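Local coordinates for protein mirolysin (PDB 6R7V) that probably cleaves peptides and proteins as a zinc-dependent metallopeptidase of the metzincin type, here in its latent zymogen form with a cysteine switch bound to the zinc, at residues 65-70 and 118-123; 69-74 and 103-108; 148-153 and 305-310; 171-176 and 295-300. The protein carries 1 engineered substitution. All blocks are in the same frame, centred on the assembly; numbering follows the deposited sequence.

How the contacts relate
Contacts 1 and 2 use successive turns of helix 64-77, which packs on one sheet: 65-70 meets strand 118-122, while residues 69-74 of the helix meet strand 101-105. Contact 2 is buried, with apolar side chains, a CH-pi contact and no hydrogen bond between its segments, whereas contact 1 is only partly buried and brings an arginine up to an isoleucine. Contact 3, also partly buried, joins the last modelled residues to the loop entering strand 152-157 of that sheet; it touches contact 2 through the hydroxyl of Tyr-151 and the carbonyl of Arg-108. Contact 4 lies apart from the helix, a buried meeting of two loops around an arginine, tied to contact 3 by the salt bridge Arg-149 to Glu-299.

Contact 1: residues 65-70 and 118-123; sequences AQIISQ and ITRTST
Arg-120 NH2 has two neighbours of opposite character: the carboxylate of Asp-64, with which it forms a salt bridge, and methyl CD1 of Ile-67, 3.9 Å from NH2. The other terminal nitrogen, NH1, donates to the carbonyl of Ile-62, so the guanidinium is tied to the residues leading into helix 64-77. To get there from strand 118-122 the arginine chain bends at chi2 (-96°), and its flat end meets the isoleucine obliquely.

The apolar half of the contact is Ile-67 against Ile-118, two side chains that reach toward each other and meet tip to tip. CD1 of Ile-67 lies 3.7 Å from CG2 of Ile-118, while CG2 of Ile-67 sits 3.9 Å from CD1 of Ile-118, so each residue offers both of its branches. Ile-67 also rests on Val-51 and Val-53 of strand 45-55, the neighbour of strand 118-122 in the sheet. The arrangement is a helix laid on a beta sheet, consistent with the backing helix of metzincins.

Within the helix, Gln-66 O accepts from both Gln-70 N and Ser-69 OG, the latter at 2.7 Å. No hydrogen bond crosses between the two segments themselves. Dispersion between isoleucines therefore joins them directly, and the arginine adds a charged link at the start of the helix, where Asp-64 probably balances its charge.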
# COMPACT_ATOMS: atom_id res chain seq x y z
N ALA A 65 -5.94 14.29 -14.03
CA ALA A 65 -4.93 13.55 -14.81
C ALA A 65 -3.86 12.99 -13.89
O ALA A 65 -3.43 11.86 -14.10
CB ALA A 65 -4.30 14.45 -15.88
N GLN A 66 -3.48 13.73 -12.83
CA GLN A 66 -2.49 13.27 -11.86
C GLN A 66 -3.02 12.02 -11.13
O GLN A 66 -2.32 11.01 -10.95
CB GLN A 66 -2.14 14.38 -10.87
CG GLN A 66 -0.82 14.16 -10.12
CD GLN A 66 0.40 14.15 -11.03
OE1 GLN A 66 0.46 14.86 -12.05
NE2 GLN A 66 1.40 13.38 -10.65
N ILE A 67 -4.30 12.05 -10.75
CA ILE A 67 -4.93 10.94 -10.04
C ILE A 67 -5.09 9.71 -10.95
O ILE A 67 -4.78 8.57 -10.54
CB ILE A 67 -6.28 11.39 -9.49
CG1 ILE A 67 -6.06 12.44 -8.38
CG2 ILE A 67 -7.08 10.18 -9.00
CD1 ILE A 67 -7.33 13.19 -8.04
N ILE A 68 -5.53 9.94 -12.20
CA ILE A 68 -5.67 8.83 -13.15
C ILE A 68 -4.29 8.18 -13.40
O ILE A 68 -4.21 6.95 -13.50
CB ILE A 68 -6.29 9.42 -14.44
CG1 ILE A 68 -7.77 9.77 -14.18
CG2 ILE A 68 -6.11 8.48 -15.69
CD1 ILE A 68 -8.39 10.67 -15.24
N SER A 69 -3.22 8.99 -13.45
CA SER A 69 -1.90 8.41 -13.64
C SER A 69 -1.54 7.51 -12.45
O SER A 69 -0.89 6.49 -12.66
CB SER A 69 -0.82 9.47 -13.85
OG SER A 69 -0.40 10.11 -12.66
N GLN A 70 -2.00 7.83 -11.22
CA GLN A 70 -1.71 6.94 -10.10
C GLN A 70 -2.44 5.60 -10.23
O GLN A 70 -1.87 4.54 -9.91
CB GLN A 70 -2.09 7.60 -8.77
CG GLN A 70 -1.78 6.72 -7.55
CD GLN A 70 -0.29 6.46 -7.43
OE1 GLN A 70 0.46 7.35 -7.03
NE2 GLN A 70 0.19 5.27 -7.73
N ILE A 118 -13.54 10.62 -7.53
CA ILE A 118 -12.65 11.62 -6.96
C ILE A 118 -13.50 12.58 -6.14
O ILE A 118 -14.48 13.16 -6.67
CB ILE A 118 -11.85 12.35 -8.05
CG1 ILE A 118 -10.97 11.37 -8.88
CG2 ILE A 118 -11.01 13.51 -7.44
CD1 ILE A 118 -10.40 11.94 -10.20
N THR A 119 -13.15 12.78 -4.86
CA THR A 119 -13.84 13.79 -4.05
C THR A 119 -12.86 14.92 -3.80
O THR A 119 -11.65 14.71 -3.84
CB THR A 119 -14.37 13.24 -2.73
OG1 THR A 119 -13.29 12.91 -1.85
CG2 THR A 119 -15.30 12.03 -2.91
N ARG A 120 -13.39 16.11 -3.57
CA ARG A 120 -12.60 17.31 -3.33
C ARG A 120 -13.13 17.99 -2.08
O ARG A 120 -14.31 18.35 -2.04
CB ARG A 120 -12.68 18.28 -4.52
CG ARG A 120 -12.36 17.68 -5.88
CD ARG A 120 -10.94 17.95 -6.23
NE ARG A 120 -10.52 17.32 -7.49
CZ ARG A 120 -9.26 17.23 -7.83
NH1 ARG A 120 -8.31 17.72 -7.04
NH2 ARG A 120 -8.92 16.64 -8.98
N THR A 121 -12.26 18.19 -1.09
CA THR A 121 -12.65 18.81 0.17
C THR A 121 -11.67 19.89 0.51
O THR A 121 -10.49 19.60 0.75
CB THR A 121 -12.70 17.77 1.32
OG1 THR A 121 -13.49 16.65 0.91
CG2 THR A 121 -13.23 18.38 2.65
N SER A 122 -12.14 21.14 0.56
CA SER A 122 -11.28 22.23 1.00
C SER A 122 -11.21 22.17 2.53
O SER A 122 -12.17 21.71 3.19
CB SER A 122 -11.80 23.57 0.49
OG SER A 122 -13.02 23.93 1.10
N THR A 123 -10.06 22.54 3.08
CA THR A 123 -9.85 22.46 4.52
C THR A 123 -9.04 23.63 5.02
O THR A 123 -8.23 24.19 4.29
CB THR A 123 -9.17 21.12 4.89
OG1 THR A 123 -9.09 20.99 6.31
CG2 THR A 123 -7.76 20.96 4.30

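Contact 2: residues 69-74 and 103-108; sequences SQIQVL and FKLARR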
# COMPACT_ATOMS: atom_id res chain seq x y z
N SER A 69 -3.22 8.99 -13.45
CA SER A 69 -1.90 8.41 -13.64
C SER A 69 -1.54 7.51 -12.45
O SER A 69 -0.89 6.49 -12.66
CB SER A 69 -0.82 9.47 -13.85
OG SER A 69 -0.40 10.11 -12.66
N GLN A 70 -2.00 7.83 -11.22
CA GLN A 70 -1.71 6.94 -10.10
C GLN A 70 -2.44 5.60 -10.23
O GLN A 70 -1.87 4.54 -9.91
CB GLN A 70 -2.09 7.60 -8.77
CG GLN A 70 -1.78 6.72 -7.55
CD GLN A 70 -0.29 6.46 -7.43
OE1 GLN A 70 0.46 7.35 -7.03
NE2 GLN A 70 0.19 5.27 -7.73
N ILE A 71 -3.69 5.64 -10.72
CA ILE A 71 -4.44 4.41 -10.91
C ILE A 71 -3.75 3.56 -11.98
O ILE A 71 -3.65 2.32 -11.83
CB ILE A 71 -5.90 4.72 -11.26
CG1 ILE A 71 -6.53 5.60 -10.17
CG2 ILE A 71 -6.71 3.40 -11.41
CD1 ILE A 71 -6.48 5.03 -8.70
N GLN A 72 -3.22 4.23 -13.02
CA GLN A 72 -2.46 3.54 -14.07
C GLN A 72 -1.24 2.81 -13.47
O GLN A 72 -1.01 1.63 -13.77
CB GLN A 72 -1.99 4.54 -15.12
CG GLN A 72 -1.28 3.89 -16.29
CD GLN A 72 -0.75 4.88 -17.30
OE1 GLN A 72 -0.51 6.06 -17.00
NE2 GLN A 72 -0.54 4.42 -18.52
N VAL A 73 -0.50 3.49 -12.59
CA VAL A 73 0.67 2.88 -11.96
C VAL A 73 0.26 1.67 -11.11
O VAL A 73 0.93 0.62 -11.18
CB VAL A 73 1.42 3.93 -11.11
CG1 VAL A 73 2.48 3.26 -10.20
CG2 VAL A 73 2.10 4.99 -11.98
N LEU A 74 -0.83 1.77 -10.33
CA LEU A 74 -1.24 0.61 -9.54
C LEU A 74 -1.57 -0.57 -10.43
O LEU A 74 -1.16 -1.69 -10.15
CB LEU A 74 -2.43 0.92 -8.64
CG LEU A 74 -2.21 2.00 -7.56
CD1 LEU A 74 -3.51 2.28 -6.81
CD2 LEU A 74 -1.18 1.53 -6.50
N PHE A 103 -7.44 -2.13 -10.36
CA PHE A 103 -7.96 -0.98 -9.63
C PHE A 103 -8.75 -0.14 -10.58
O PHE A 103 -8.31 0.09 -11.70
CB PHE A 103 -6.82 -0.15 -9.03
CG PHE A 103 -5.97 -0.90 -8.04
CD1 PHE A 103 -4.94 -1.73 -8.47
CD2 PHE A 103 -6.22 -0.80 -6.67
CE1 PHE A 103 -4.15 -2.43 -7.55
CE2 PHE A 103 -5.45 -1.53 -5.75
CZ PHE A 103 -4.42 -2.34 -6.20
N LYS A 104 -9.95 0.28 -10.16
CA LYS A 104 -10.74 1.17 -11.01
C LYS A 104 -11.38 2.21 -10.15
O LYS A 104 -11.94 1.89 -9.10
CB LYS A 104 -11.84 0.42 -11.79
CG LYS A 104 -11.37 -0.54 -12.86
CD LYS A 104 -12.58 -1.18 -13.57
CE LYS A 104 -12.14 -2.41 -14.32
NZ LYS A 104 -13.24 -3.00 -15.11
N LEU A 105 -11.40 3.46 -10.64
CA LEU A 105 -12.11 4.48 -9.89
C LEU A 105 -13.60 4.17 -9.87
O LEU A 105 -14.18 3.78 -10.89
CB LEU A 105 -11.89 5.85 -10.54
CG LEU A 105 -10.46 6.42 -10.40
CD1 LEU A 105 -10.33 7.71 -11.25
CD2 LEU A 105 -10.17 6.80 -8.93
N ALA A 106 -14.22 4.34 -8.70
CA ALA A 106 -15.65 4.11 -8.54
C ALA A 106 -16.47 5.00 -9.47
O ALA A 106 -16.09 6.13 -9.75
CB ALA A 106 -16.05 4.40 -7.10
N ARG A 107 -17.61 4.48 -9.92
CA ARG A 107 -18.53 5.21 -10.76
C ARG A 107 -19.88 5.37 -10.07
O ARG A 107 -20.75 6.10 -10.56
CB ARG A 107 -18.69 4.56 -12.15
CG ARG A 107 -17.38 4.54 -12.94
CD ARG A 107 -16.84 5.91 -13.33
NE ARG A 107 -17.84 6.78 -13.96
CZ ARG A 107 -18.15 6.79 -15.25
NH1 ARG A 107 -17.54 5.96 -16.09
NH2 ARG A 107 -19.07 7.62 -15.71
N ARG A 108 -20.04 4.71 -8.92
CA ARG A 108 -21.26 4.83 -8.10
C ARG A 108 -20.85 5.10 -6.68
O ARG A 108 -19.99 4.37 -6.16
CB ARG A 108 -22.11 3.55 -8.19
CG ARG A 108 -22.65 3.31 -9.58
CD ARG A 108 -23.23 1.95 -9.71
NE ARG A 108 -23.40 1.59 -11.12
CZ ARG A 108 -24.11 0.54 -11.53
NH1 ARG A 108 -24.69 -0.26 -10.65
NH2 ARG A 108 -24.23 0.28 -12.82
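Leu-74 lies across the ring of Phe-103, the two side chains crossing at about a right angle. Its CB sits over one ring face, 4.0 Å from the centroid of the Phe-103 ring and 27° off the normal, a CH-pi contact. The closest carbons are Leu-74 CB and Phe-103 CD1, 3.7 Å apart. Farther along the leucine, methyl CD1 stands above the ring plane but displaced toward the rim, 4.1 Å from CD2 of Phe-103. Val-209 of helix 203-212, which carries zinc ligands His-207 and His-211, touches the same phenylalanine, and Phe-78 meets its ring edge-to-face.

Helix 64-77 follows strand 45-55 and precedes strand 101-105, two parallel neighbours in the sheet, so the three form a beta-alpha-beta crossover. The local axes of 69-74 and 103-105 run 161° apart, nearly antiparallel as such a connection requires, and approach to 8.3 Å.

One turn earlier on the helix, Ile-71 divides its branches between two residues of the strand. CG2 points at the backbone, 3.7 Å from the carbonyl oxygen of Phe-103, whereas CG1 goes to Leu-105, lying 4.0 Å from its CG. A chi1 of -57° sets CG1 opposite the carbonyl carbon of Ile-71, and CD1 of Ile-71 ends 4.1 Å from CD2 of Leu-105. These two side chains approach at a slant, with Val-49 of the central strand 45-55 also against Ile-71.

Contact 3: residues 148-153 and 305-310; sequences TRRYLN and NELTNP
The last short helix of the chain, 304-307, brings Leu-307 against Arg-150 and Tyr-151, in the loop that leads into strand 152-157 of the main sheet. Leucine and tyrosine cross at about a right angle. Methyl CD1 of Leu-307 lies over one face of the ring, displaced toward the rim at its hydroxyl end, 4.0 Å from CZ of Tyr-151. The second methyl, CD2, goes past the ring to the phenol oxygen, at 3.7 Å from Tyr-151 OH. CD1 does double duty: it also touches the root of the arginine, 3.8 Å from CB of Arg-150.

Arg-150 contributes aliphatic surface here rather than charge. Its chain is extended from CG to NE (chi2 180°), which carries the guanidinium away from the leucine; NE has a long, weak ion pair with Glu-299. The tyrosine is positioned from outside the two segments, since its hydroxyl is hydrogen-bonded to the backbone carbonyl of Arg-108 and its ring meets Trp-146 edge-to-face. Leu-307 is tied to the same place by its main chain, which hydrogen-bonds to Arg-107. The phenol oxygen is thus satisfied although it lies beside a methyl group, and both partners of the apolar contact hang on the chain that leaves strand 101-105.

No hydrogen bond links the two segments directly. The last modelled residues fold back onto loops that leave and enter parallel strands, a small apolar contact beside the sheet in an alpha/beta subdomain of the kind found in metzincins.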
# COMPACT_ATOMS: atom_id res chain seq x y z
N THR A 148 -15.95 1.20 3.71
CA THR A 148 -14.66 0.53 3.53
C THR A 148 -14.76 -0.96 3.21
O THR A 148 -13.74 -1.58 2.88
CB THR A 148 -13.75 0.77 4.74
OG1 THR A 148 -14.40 0.26 5.90
CG2 THR A 148 -13.43 2.23 4.93
N ARG A 149 -15.99 -1.52 3.27
CA ARG A 149 -16.19 -2.93 2.88
C ARG A 149 -16.23 -3.02 1.37
O ARG A 149 -16.04 -4.10 0.82
CB ARG A 149 -17.51 -3.46 3.44
CG ARG A 149 -17.67 -3.31 4.94
CD ARG A 149 -19.01 -3.83 5.44
NE ARG A 149 -19.22 -5.26 5.22
CZ ARG A 149 -18.58 -6.22 5.87
NH1 ARG A 149 -17.64 -5.92 6.76
NH2 ARG A 149 -18.86 -7.50 5.63
N ARG A 150 -16.53 -1.91 0.69
CA ARG A 150 -16.73 -1.90 -0.75
C ARG A 150 -15.73 -1.09 -1.54
O ARG A 150 -15.57 -1.36 -2.73
CB ARG A 150 -18.13 -1.38 -1.06
CG ARG A 150 -19.19 -2.37 -0.56
CD ARG A 150 -20.60 -1.93 -0.82
NE ARG A 150 -21.46 -2.47 0.23
CZ ARG A 150 -22.77 -2.28 0.31
NH1 ARG A 150 -23.40 -1.58 -0.62
NH2 ARG A 150 -23.45 -2.79 1.32
N TYR A 151 -15.12 -0.08 -0.93
CA TYR A 151 -14.17 0.78 -1.64
C TYR A 151 -12.86 0.83 -0.94
O TYR A 151 -12.79 0.85 0.29
CB TYR A 151 -14.69 2.25 -1.67
CG TYR A 151 -16.08 2.43 -2.24
CD1 TYR A 151 -16.27 2.78 -3.58
CD2 TYR A 151 -17.21 2.38 -1.42
CE1 TYR A 151 -17.54 3.02 -4.10
CE2 TYR A 151 -18.48 2.67 -1.92
CZ TYR A 151 -18.64 2.98 -3.26
OH TYR A 151 -19.90 3.21 -3.74
N LEU A 152 -11.79 0.91 -1.74
CA LEU A 152 -10.48 1.31 -1.22
C LEU A 152 -10.47 2.82 -1.23
O LEU A 152 -10.59 3.45 -2.29
CB LEU A 152 -9.30 0.75 -2.03
CG LEU A 152 -7.93 1.47 -1.87
CD1 LEU A 152 -7.37 1.36 -0.43
CD2 LEU A 152 -6.88 0.90 -2.82
N ASN A 153 -10.31 3.41 -0.04
CA ASN A 153 -10.23 4.85 0.14
C ASN A 153 -8.77 5.29 0.16
O ASN A 153 -7.99 4.79 0.99
CB ASN A 153 -10.87 5.26 1.46
CG ASN A 153 -12.36 5.11 1.49
OD1 ASN A 153 -13.11 6.09 1.33
ND2 ASN A 153 -12.83 3.90 1.67
N ASN A 305 -17.87 -5.00 -9.63
CA ASN A 305 -18.26 -4.71 -11.01
C ASN A 305 -19.33 -3.63 -11.04
O ASN A 305 -19.20 -2.71 -11.84
CB ASN A 305 -18.76 -5.95 -11.74
CG ASN A 305 -17.66 -6.88 -12.17
OD1 ASN A 305 -17.79 -8.10 -12.06
ND2 ASN A 305 -16.56 -6.34 -12.68
N GLU A 306 -20.36 -3.74 -10.18
CA GLU A 306 -21.47 -2.79 -10.06
C GLU A 306 -20.96 -1.38 -9.76
O GLU A 306 -21.45 -0.40 -10.30
CB GLU A 306 -22.40 -3.24 -8.92
CG GLU A 306 -23.14 -4.54 -9.20
CD GLU A 306 -22.52 -5.84 -8.69
OE1 GLU A 306 -21.30 -6.04 -8.89
OE2 GLU A 306 -23.26 -6.66 -8.12
N LEU A 307 -19.99 -1.28 -8.87
CA LEU A 307 -19.51 0.02 -8.44
C LEU A 307 -18.51 0.68 -9.38
O LEU A 307 -18.29 1.89 -9.24
CB LEU A 307 -18.89 -0.08 -7.04
CG LEU A 307 -19.87 -0.56 -5.93
CD1 LEU A 307 -19.13 -0.74 -4.63
CD2 LEU A 307 -21.07 0.38 -5.77
N THR A 308 -17.94 -0.06 -10.35
CA THR A 308 -16.93 0.51 -11.24
C THR A 308 -17.48 0.71 -12.67
O THR A 308 -16.75 1.12 -13.56
CB THR A 308 -15.63 -0.30 -11.21
OG1 THR A 308 -15.88 -1.69 -11.43
CG2 THR A 308 -14.90 -0.14 -9.90
N ASN A 309 -18.80 0.53 -12.86
CA ASN A 309 -19.42 0.80 -14.15
C ASN A 309 -20.49 1.89 -13.99
O ASN A 309 -21.09 1.97 -12.91
CB ASN A 309 -19.95 -0.48 -14.75
CG ASN A 309 -18.81 -1.35 -15.25
OD1 ASN A 309 -18.38 -2.28 -14.58
ND2 ASN A 309 -18.28 -1.03 -16.42
N PRO A 310 -20.70 2.80 -14.99
CA PRO A 310 -21.71 3.87 -14.80
C PRO A 310 -23.14 3.36 -14.71
O PRO A 310 -23.45 2.30 -15.24
CB PRO A 310 -21.52 4.74 -16.04
CG PRO A 310 -20.98 3.83 -17.08
CD PRO A 310 -20.07 2.89 -16.33

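Contact 4: residues 171-176 and 295-300; sequences FEFQTK and GIRREM
Phe-173 leans on two consecutive residues of a type I beta turn, Ile-296 and Arg-297. Its CB is 4.3 Å from CG1 of Ile-296, a loose apolar touch at the base of the side chain. Farther out, CD1 of Phe-173 lies 4.0 Å from NH1 of Arg-297. The ring and guanidinium planes stand 88° apart, close to perpendicular, and the approach is oblique, so the pair is not stacked. Because CG of the phenylalanine is trans to its own nitrogen (chi1 -171°), the ring extends from the loop toward the turn.

Arg-297 is buried, with an extended chain from CG to NE, and its polar end is committed elsewhere: NH1 forms a salt bridge with Asp-180, NH2 donates to the carbonyl of Trp-212, and the group makes a cation-pi contact with the Trp-212 indole. That tryptophan lies at the end of helix 203-212, which bears two zinc ligands, with the arginine side chain about 14 Å from the zinc.

The turn running from Gly-295 to Arg-298 is closed at Gly-295 O by Arg-298 N at 3.1 Å. NH1 of Arg-298 reaches the same oxygen from the opposite face of its plane, 2.9 Å from Gly-295 O in a bent bond. Between the segments there is no hydrogen bond: Phe-173 supplies a hydrophobic flank to a buried cation, whose charge Asp-180 would largely compensate.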
# COMPACT_ATOMS: atom_id res chain seq x y z
N PHE A 171 -5.27 -6.45 9.85
CA PHE A 171 -5.59 -6.94 11.19
C PHE A 171 -6.36 -5.89 12.01
O PHE A 171 -6.92 -6.22 13.06
CB PHE A 171 -4.33 -7.42 11.97
CG PHE A 171 -3.54 -6.31 12.65
CD1 PHE A 171 -2.58 -5.59 11.95
CD2 PHE A 171 -3.78 -5.96 13.97
CE1 PHE A 171 -1.86 -4.56 12.56
CE2 PHE A 171 -3.09 -4.90 14.57
CZ PHE A 171 -2.14 -4.20 13.86
N GLU A 172 -6.32 -4.63 11.57
CA GLU A 172 -6.99 -3.52 12.24
C GLU A 172 -8.40 -3.29 11.69
O GLU A 172 -9.11 -2.43 12.23
CB GLU A 172 -6.19 -2.20 12.06
CG GLU A 172 -4.66 -2.32 12.12
CD GLU A 172 -3.85 -1.03 12.09
OE1 GLU A 172 -3.09 -0.78 11.12
OE2 GLU A 172 -3.97 -0.28 13.08
N PHE A 173 -8.81 -4.00 10.60
CA PHE A 173 -10.10 -3.72 9.96
C PHE A 173 -11.28 -3.90 10.91
O PHE A 173 -12.14 -3.01 10.97
CB PHE A 173 -10.30 -4.56 8.70
CG PHE A 173 -11.53 -4.11 7.93
CD1 PHE A 173 -11.45 -3.06 7.03
CD2 PHE A 173 -12.78 -4.66 8.21
CE1 PHE A 173 -12.58 -2.64 6.34
CE2 PHE A 173 -13.91 -4.24 7.51
CZ PHE A 173 -13.81 -3.21 6.59
N GLN A 174 -11.34 -5.03 11.62
CA GLN A 174 -12.48 -5.31 12.49
C GLN A 174 -12.67 -4.20 13.51
O GLN A 174 -13.81 -3.72 13.65
CB GLN A 174 -12.30 -6.68 13.16
CG GLN A 174 -13.37 -7.02 14.21
CD GLN A 174 -13.17 -8.40 14.80
OE1 GLN A 174 -12.09 -8.75 15.30
NE2 GLN A 174 -14.22 -9.21 14.76
N THR A 175 -11.59 -3.75 14.20
CA THR A 175 -11.73 -2.73 15.25
C THR A 175 -11.73 -1.28 14.75
O THR A 175 -12.21 -0.38 15.46
CB THR A 175 -10.65 -2.89 16.33
OG1 THR A 175 -9.38 -2.85 15.71
CG2 THR A 175 -10.82 -4.20 17.14
N LYS A 176 -11.14 -1.03 13.57
CA LYS A 176 -11.04 0.35 13.04
C LYS A 176 -11.57 0.40 11.61
O LYS A 176 -10.86 0.83 10.70
CB LYS A 176 -9.59 0.85 13.12
CG LYS A 176 -9.08 0.93 14.58
CD LYS A 176 -7.67 1.51 14.68
CE LYS A 176 -7.66 3.02 14.68
NZ LYS A 176 -6.32 3.58 14.99
N GLY A 295 -12.06 -14.61 3.62
CA GLY A 295 -11.15 -13.48 3.37
C GLY A 295 -11.70 -12.21 3.97
O GLY A 295 -12.87 -11.90 3.75
N ILE A 296 -10.88 -11.45 4.70
CA ILE A 296 -11.36 -10.23 5.36
C ILE A 296 -11.87 -9.19 4.33
O ILE A 296 -12.79 -8.43 4.65
CB ILE A 296 -10.28 -9.64 6.32
CG1 ILE A 296 -10.86 -8.61 7.31
CG2 ILE A 296 -9.06 -9.08 5.57
CD1 ILE A 296 -11.55 -9.18 8.56
N ARG A 297 -11.31 -9.18 3.08
CA ARG A 297 -11.74 -8.23 2.06
C ARG A 297 -12.62 -8.91 0.98
O ARG A 297 -12.83 -8.32 -0.07
CB ARG A 297 -10.51 -7.53 1.42
CG ARG A 297 -9.57 -6.91 2.46
CD ARG A 297 -8.70 -5.81 1.81
NE ARG A 297 -7.75 -5.16 2.73
CZ ARG A 297 -8.11 -4.23 3.61
NH1 ARG A 297 -9.39 -3.90 3.76
NH2 ARG A 297 -7.20 -3.65 4.38
N ARG A 298 -13.19 -10.11 1.25
CA ARG A 298 -14.01 -10.81 0.25
C ARG A 298 -15.25 -10.02 -0.22
O ARG A 298 -15.61 -10.14 -1.39
CB ARG A 298 -14.42 -12.20 0.75
CG ARG A 298 -15.47 -12.17 1.85
CD ARG A 298 -15.73 -13.53 2.48
NE ARG A 298 -16.72 -13.44 3.55
CZ ARG A 298 -16.45 -13.16 4.82
NH1 ARG A 298 -15.21 -12.94 5.21
NH2 ARG A 298 -17.43 -13.10 5.72
N GLU A 299 -15.88 -9.22 0.67
CA GLU A 299 -17.09 -8.46 0.32
C GLU A 299 -16.82 -7.44 -0.78
O GLU A 299 -17.71 -7.15 -1.59
CB GLU A 299 -17.68 -7.74 1.54
CG GLU A 299 -19.20 -7.64 1.52
CD GLU A 299 -19.76 -6.24 1.48
OE1 GLU A 299 -20.19 -5.74 2.54
OE2 GLU A 299 -19.77 -5.64 0.38
N MET A 300 -15.58 -6.92 -0.84
CA MET A 300 -15.24 -5.95 -1.85
C MET A 300 -15.42 -6.56 -3.24
O MET A 300 -15.68 -5.84 -4.20
CB MET A 300 -13.80 -5.49 -1.64
CG MET A 300 -13.41 -4.40 -2.58
SD MET A 300 -11.84 -3.74 -2.10
CE MET A 300 -12.36 -2.60 -0.77